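Local coordinates for protein neutral ceramidase (Pseudomonas aeruginosa, PDB 2ZWS) that hydrolyses the N-acyl linkage of ceramides to release sphingosine and a free fatty acid, and also runs the reverse synthesis, with a zinc ion bound in each subunit, at residues Thr608-Asn620 with Glu631-Thr645. Numbering follows the deposited sequence. Where two conformers were deposited one is given.
Sequences TEPGHYYIRHYGN and EIGGSTRSFEVLGTT
Gly-611, Tyr-613, His-617 and Gly-619 pair through reciprocal backbone hydrogen bonds with Val-641, Phe-639, Gly-634 and Ile-632 in an antiparallel hairpin whose two ladders are offset by one residue. At the break, the side chain of Thr-636 stands in for a main-chain acceptor: Ile-615 N donates to its OG1 at 3.1 Å, almost straight at 172°, while Thr-636 N returns a bond to Ile-615 O. Thr-636 OG1 in turn donates to Arg-637 O (2.8 Å), so the hydroxyl bridges the opposite strand and the break in its own. A chi1 of 69° tucks OG1 in beside both backbone neighbours of CA, where it can meet Ile-615 N and Arg-637 O together.

Next to the break, Phe-639 folds back across the partner strand. One face of its ring receives Tyr-613 CB in a CH-pi contact, 3.9 Å from the centroid, and Ile-615 CG1 meets the ring edge. Val-641 CG2 packs against Tyr-613 CD2 at 3.6 Å, and Tyr-613 OH donates to Glu-609 O (2.6 Å), tying the phenol to the start of its own segment. Tyr-613 and Phe-639 both reach Trp-602, and Ile-615 touches Val-540, Val-542 and Ile-600, so this side of the hairpin faces the other sheet of the C-terminal beta-sandwich. On the other side, Glu-640 CG lies over one face of the His-612 ring, 4.3 Å from its centroid. At the far end, in the conformer given, Glu-631 OE2 lies at the Tyr-618 ring edge and OE1 forms a salt bridge with Arg-554, which also bonds Asn-620 OD1.

Chemically, the hairpin divides into a mostly aromatic and aliphatic interior, with His-617 held by Phe-559 O, and a more polar outer side; Thr-636, in a region required for correct folding and localization, keeps Ile-615 N bonded where the register slips.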
loop_
_atom_site.group_PDB
_atom_site.type_symbol
_atom_site.label_atom_id
_atom_site.label_comp_id
_atom_site.label_asym_id
_atom_site.label_seq_id
_atom_site.Cartn_x
_atom_site.Cartn_y
_atom_site.Cartn_z
ATOM N N THR A 608 2.504 -21.313 22.130
ATOM C CA THR A 608 2.248 -22.491 21.298
ATOM C C THR A 608 2.105 -23.720 22.187
ATOM O O THR A 608 2.917 -23.915 23.096
ATOM C CB THR A 608 3.406 -22.745 20.320
ATOM O OG1 THR A 608 4.642 -22.621 21.023
ATOM C CG2 THR A 608 3.384 -21.746 19.200
ATOM N N GLU A 609 1.094 -24.541 21.927
ATOM C CA GLU A 609 0.888 -25.759 22.688
ATOM C C GLU A 609 2.056 -26.714 22.475
ATOM O O GLU A 609 2.499 -26.900 21.341
ATOM C CB GLU A 609 -0.426 -26.423 22.277
ATOM C CG GLU A 609 -1.635 -25.945 23.069
ATOM C CD GLU A 609 -1.890 -26.794 24.314
ATOM O OE1 GLU A 609 -1.123 -26.675 25.300
ATOM O OE2 GLU A 609 -2.868 -27.581 24.306
ATOM N N PRO A 610 2.595 -27.279 23.571
ATOM C CA PRO A 610 3.467 -28.442 23.437
ATOM C C PRO A 610 2.747 -29.549 22.676
ATOM O O PRO A 610 1.522 -29.668 22.769
ATOM C CB PRO A 610 3.705 -28.871 24.884
ATOM C CG PRO A 610 3.536 -27.621 25.674
ATOM C CD PRO A 610 2.466 -26.842 24.976
ATOM N N GLY A 611 3.498 -30.342 21.914
ATOM C CA GLY A 611 2.915 -31.429 21.130
ATOM C C GLY A 611 3.678 -31.707 19.849
ATOM O O GLY A 611 4.844 -31.335 19.724
ATOM N N HIS A 612 3.015 -32.370 18.907
ATOM C CA HIS A 612 3.632 -32.755 17.644
ATOM C C HIS A 612 3.090 -31.951 16.464
ATOM O O HIS A 612 1.884 -31.695 16.372
ATOM C CB HIS A 612 3.469 -34.261 17.429
ATOM C CG HIS A 612 4.221 -35.078 18.437
ATOM N ND1 HIS A 612 3.666 -35.482 19.634
ATOM C CD2 HIS A 612 5.502 -35.516 18.450
ATOM C CE1 HIS A 612 4.566 -36.160 20.327
ATOM N NE2 HIS A 612 5.690 -36.189 19.633
ATOM N N TYR A 613 4.005 -31.563 15.575
ATOM C CA TYR A 613 3.705 -30.687 14.455
ATOM C C TYR A 613 4.409 -31.186 13.201
ATOM O O TYR A 613 5.392 -31.927 13.288
ATOM C CB TYR A 613 4.223 -29.277 14.761
ATOM C CG TYR A 613 3.505 -28.568 15.889
ATOM C CD1 TYR A 613 2.496 -27.646 15.609
ATOM C CD2 TYR A 613 3.844 -28.799 17.232
ATOM C CE1 TYR A 613 1.826 -26.979 16.621
ATOM C CE2 TYR A 613 3.167 -28.140 18.267
ATOM C CZ TYR A 613 2.156 -27.226 17.946
ATOM O OH TYR A 613 1.476 -26.552 18.941
ATOM N N TYR A 614 3.930 -30.772 12.035
ATOM C CA TYR A 614 4.729 -30.930 10.827
ATOM C C TYR A 614 4.492 -29.755 9.894
ATOM O O TYR A 614 3.602 -28.944 10.136
ATOM C CB TYR A 614 4.444 -32.263 10.134
ATOM C CG TYR A 614 3.052 -32.438 9.557
ATOM C CD1 TYR A 614 2.021 -33.023 10.314
ATOM C CD2 TYR A 614 2.776 -32.078 8.243
ATOM C CE1 TYR A 614 0.752 -33.205 9.769
ATOM C CE2 TYR A 614 1.525 -32.278 7.691
ATOM C CZ TYR A 614 0.513 -32.834 8.463
ATOM O OH TYR A 614 -0.724 -33.023 7.901
ATOM N N ILE A 615 5.286 -29.656 8.839
ATOM C CA ILE A 615 5.133 -28.557 7.887
ATOM C C ILE A 615 4.771 -29.118 6.510
ATOM O O ILE A 615 5.394 -30.072 6.032
ATOM C CB ILE A 615 6.415 -27.666 7.855
ATOM C CG1 ILE A 615 6.563 -26.904 9.186
ATOM C CG2 ILE A 615 6.393 -26.691 6.657
ATOM C CD1 ILE A 615 7.892 -26.192 9.379
ATOM N N ARG A 616 3.727 -28.559 5.904
ATOM C CA ARG A 616 3.316 -28.912 4.559
ATOM C C ARG A 616 3.646 -27.778 3.577
ATOM O O ARG A 616 3.439 -26.583 3.883
ATOM C CB ARG A 616 1.817 -29.226 4.539
ATOM C CG ARG A 616 1.283 -29.732 3.235
ATOM C CD ARG A 616 -0.072 -30.399 3.422
ATOM N NE ARG A 616 -0.620 -30.802 2.130
ATOM C CZ ARG A 616 -1.767 -31.449 1.971
ATOM N NH1 ARG A 616 -2.183 -31.766 0.754
ATOM N NH2 ARG A 616 -2.503 -31.754 3.033
ATOM N N HIS A 617 4.133 -28.153 2.399
ATOM C CA HIS A 617 4.405 -27.213 1.326
ATOM C C HIS A 617 3.464 -27.444 0.147
ATOM O O HIS A 617 3.200 -28.582 -0.225
ATOM C CB HIS A 617 5.871 -27.322 0.864
ATOM C CG HIS A 617 6.173 -26.595 -0.409
ATOM N ND1 HIS A 617 5.919 -25.245 -0.586
ATOM C CD2 HIS A 617 6.780 -27.017 -1.547
ATOM C CE1 HIS A 617 6.318 -24.886 -1.795
ATOM N NE2 HIS A 617 6.831 -25.945 -2.399
ATOM N N TYR A 618 2.942 -26.354 -0.407
ATOM C CA TYR A 618 2.160 -26.375 -1.645
ATOM C C TYR A 618 2.849 -25.478 -2.662
ATOM O O TYR A 618 3.229 -24.359 -2.314
ATOM C CB TYR A 618 0.762 -25.807 -1.398
ATOM C CG TYR A 618 -0.068 -26.481 -0.348
ATOM C CD1 TYR A 618 -1.037 -27.408 -0.718
ATOM C CD2 TYR A 618 0.070 -26.179 1.004
ATOM C CE1 TYR A 618 -1.839 -28.015 0.233
ATOM C CE2 TYR A 618 -0.724 -26.779 1.970
ATOM C CZ TYR A 618 -1.676 -27.712 1.567
ATOM O OH TYR A 618 -2.497 -28.326 2.500
ATOM N N GLY A 619 3.005 -25.949 -3.897
ATOM C CA GLY A 619 3.610 -25.168 -4.978
ATOM C C GLY A 619 3.040 -25.582 -6.329
ATOM O O GLY A 619 2.060 -26.333 -6.388
ATOM N N ASN A 620 3.644 -25.097 -7.406
ATOM C CA ASN A 620 3.180 -25.392 -8.760
ATOM C C ASN A 620 4.375 -25.485 -9.677
ATOM O O ASN A 620 5.348 -24.735 -9.516
ATOM C CB ASN A 620 2.193 -24.309 -9.261
ATOM C CG ASN A 620 0.972 -24.178 -8.367
ATOM O OD1 ASN A 620 1.038 -23.518 -7.324
ATOM N ND2 ASN A 620 -0.150 -24.834 -8.745
ATOM N N GLU A 631 -0.159 -28.824 -9.852
ATOM C CA GLU A 631 -0.007 -28.714 -8.411
ATOM C C GLU A 631 1.040 -29.689 -7.904
ATOM O O GLU A 631 1.020 -30.858 -8.289
ATOM C CB GLU A 631 -1.337 -29.032 -7.725
ATOM C CG GLU A 631 -1.279 -29.074 -6.201
ATOM C CD GLU A 631 -0.935 -27.724 -5.582
ATOM O OE1 GLU A 631 -1.354 -26.689 -6.159
ATOM O OE2 GLU A 631 -0.258 -27.701 -4.518
ATOM N N ILE A 632 1.923 -29.218 -7.024
ATOM C CA ILE A 632 2.904 -30.084 -6.374
ATOM C C ILE A 632 2.893 -29.827 -4.866
ATOM O O ILE A 632 2.410 -28.778 -4.407
ATOM C CB ILE A 632 4.326 -29.928 -6.987
ATOM C CG1 ILE A 632 4.887 -28.509 -6.793
ATOM C CG2 ILE A 632 4.313 -30.287 -8.475
ATOM C CD1 ILE A 632 5.842 -28.364 -5.616
ATOM N N GLY A 633 3.411 -30.769 -4.088
ATOM C CA GLY A 633 3.398 -30.594 -2.646
ATOM C C GLY A 633 4.098 -31.684 -1.894
ATOM O O GLY A 633 4.416 -32.725 -2.470
ATOM N N GLY A 634 4.309 -31.453 -0.607
ATOM C CA GLY A 634 5.020 -32.405 0.248
ATOM C C GLY A 634 4.830 -32.053 1.706
ATOM O O GLY A 634 4.446 -30.931 2.033
ATOM N N SER A 635 5.122 -33.004 2.585
ATOM C CA SER A 635 5.011 -32.801 4.029
ATOM C C SER A 635 6.242 -33.342 4.733
ATOM O O SER A 635 6.757 -34.387 4.336
ATOM C CB SER A 635 3.766 -33.485 4.581
ATOM O OG SER A 635 2.588 -32.788 4.199
ATOM N N THR A 636 6.729 -32.616 5.742
ATOM C CA THR A 636 7.863 -33.089 6.544
ATOM C C THR A 636 7.400 -34.183 7.496
ATOM O O THR A 636 6.196 -34.382 7.721
ATOM C CB THR A 636 8.542 -31.973 7.403
ATOM O OG1 THR A 636 7.658 -31.560 8.451
ATOM C CG2 THR A 636 8.927 -30.770 6.553
ATOM N N ARG A 637 8.365 -34.896 8.060
ATOM C CA ARG A 637 8.081 -35.747 9.201
ATOM C C ARG A 637 7.653 -34.859 10.374
ATOM O O ARG A 637 7.896 -33.645 10.360
ATOM C CB ARG A 637 9.319 -36.568 9.567
ATOM C CG ARG A 637 10.455 -35.742 10.109
ATOM C CD ARG A 637 11.678 -36.600 10.291
ATOM N NE ARG A 637 12.769 -35.823 10.856
ATOM C CZ ARG A 637 14.050 -36.144 10.726
ATOM N NH1 ARG A 637 14.401 -37.219 10.034
ATOM N NH2 ARG A 637 14.978 -35.381 11.279
ATOM N N SER A 638 7.004 -35.440 11.380
ATOM C CA SER A 638 6.655 -34.660 12.560
ATOM C C SER A 638 7.869 -34.283 13.422
ATOM O O SER A 638 8.919 -34.941 13.376
ATOM C CB SER A 638 5.613 -35.392 13.409
ATOM O OG SER A 638 6.223 -36.495 14.049
ATOM N N PHE A 639 7.711 -33.210 14.197
ATOM C CA PHE A 639 8.663 -32.796 15.230
ATOM C C PHE A 639 7.873 -32.423 16.476
ATOM O O PHE A 639 6.661 -32.176 16.387
ATOM C CB PHE A 639 9.552 -31.627 14.757
ATOM C CG PHE A 639 8.782 -30.393 14.339
ATOM C CD1 PHE A 639 8.318 -30.266 13.041
ATOM C CD2 PHE A 639 8.530 -29.368 15.248
ATOM C CE1 PHE A 639 7.598 -29.146 12.647
ATOM C CE2 PHE A 639 7.808 -28.222 14.854
ATOM C CZ PHE A 639 7.360 -28.112 13.560
ATOM N N GLU A 640 8.545 -32.398 17.625
ATOM C CA GLU A 640 7.887 -32.105 18.891
ATOM C C GLU A 640 8.244 -30.721 19.385
ATOM O O GLU A 640 9.415 -30.335 19.391
ATOM C CB GLU A 640 8.277 -33.131 19.958
ATOM C CG GLU A 640 7.425 -33.014 21.230
ATOM C CD GLU A 640 7.669 -34.137 22.226
ATOM O OE1 GLU A 640 8.385 -35.111 21.900
ATOM O OE2 GLU A 640 7.130 -34.033 23.348
ATOM N N VAL A 641 7.233 -29.978 19.819
ATOM C CA VAL A 641 7.492 -28.765 20.572
ATOM C C VAL A 641 7.352 -29.114 22.051
ATOM O O VAL A 641 6.299 -29.610 22.485
ATOM C CB VAL A 641 6.555 -27.603 20.185
ATOM C CG1 VAL A 641 6.827 -26.396 21.071
ATOM C CG2 VAL A 641 6.743 -27.231 18.699
ATOM N N LEU A 642 8.436 -28.886 22.794
ATOM C CA LEU A 642 8.501 -29.161 24.234
ATOM C C LEU A 642 8.149 -27.898 25.024
ATOM O O LEU A 642 8.293 -26.787 24.513
ATOM C CB LEU A 642 9.914 -29.618 24.622
ATOM C CG LEU A 642 10.592 -30.730 23.820
ATOM C CD1 LEU A 642 12.047 -30.901 24.245
ATOM C CD2 LEU A 642 9.838 -32.034 23.970
ATOM N N GLY A 643 7.684 -28.049 26.263
ATOM C CA GLY A 643 7.462 -26.872 27.098
ATOM C C GLY A 643 6.694 -27.055 28.391
ATOM O O GLY A 643 7.229 -27.558 29.381
ATOM N N THR A 644 5.436 -26.628 28.384
ATOM C CA THR A 644 4.629 -26.615 29.600
ATOM C C THR A 644 3.171 -26.947 29.325
ATOM O O THR A 644 2.832 -28.067 28.939
ATOM C CB THR A 644 4.660 -25.233 30.276
ATOM O OG1 THR A 644 4.218 -24.241 29.341
ATOM C CG2 THR A 644 6.067 -24.888 30.767
ATOM N N THR A 645 2.313 -25.955 29.536
ATOM C CA THR A 645 0.872 -26.140 29.407
ATOM C C THR A 645 0.490 -26.656 28.020
ATOM O O THR A 645 0.251 -27.851 27.834
ATOM C CB THR A 645 0.100 -24.837 29.730
ATOM O OG1 THR A 645 -1.260 -25.151 30.059
ATOM C CG2 THR A 645 0.129 -23.861 28.548
HETATM O O HOH W 1 5.406 -25.316 24.197
#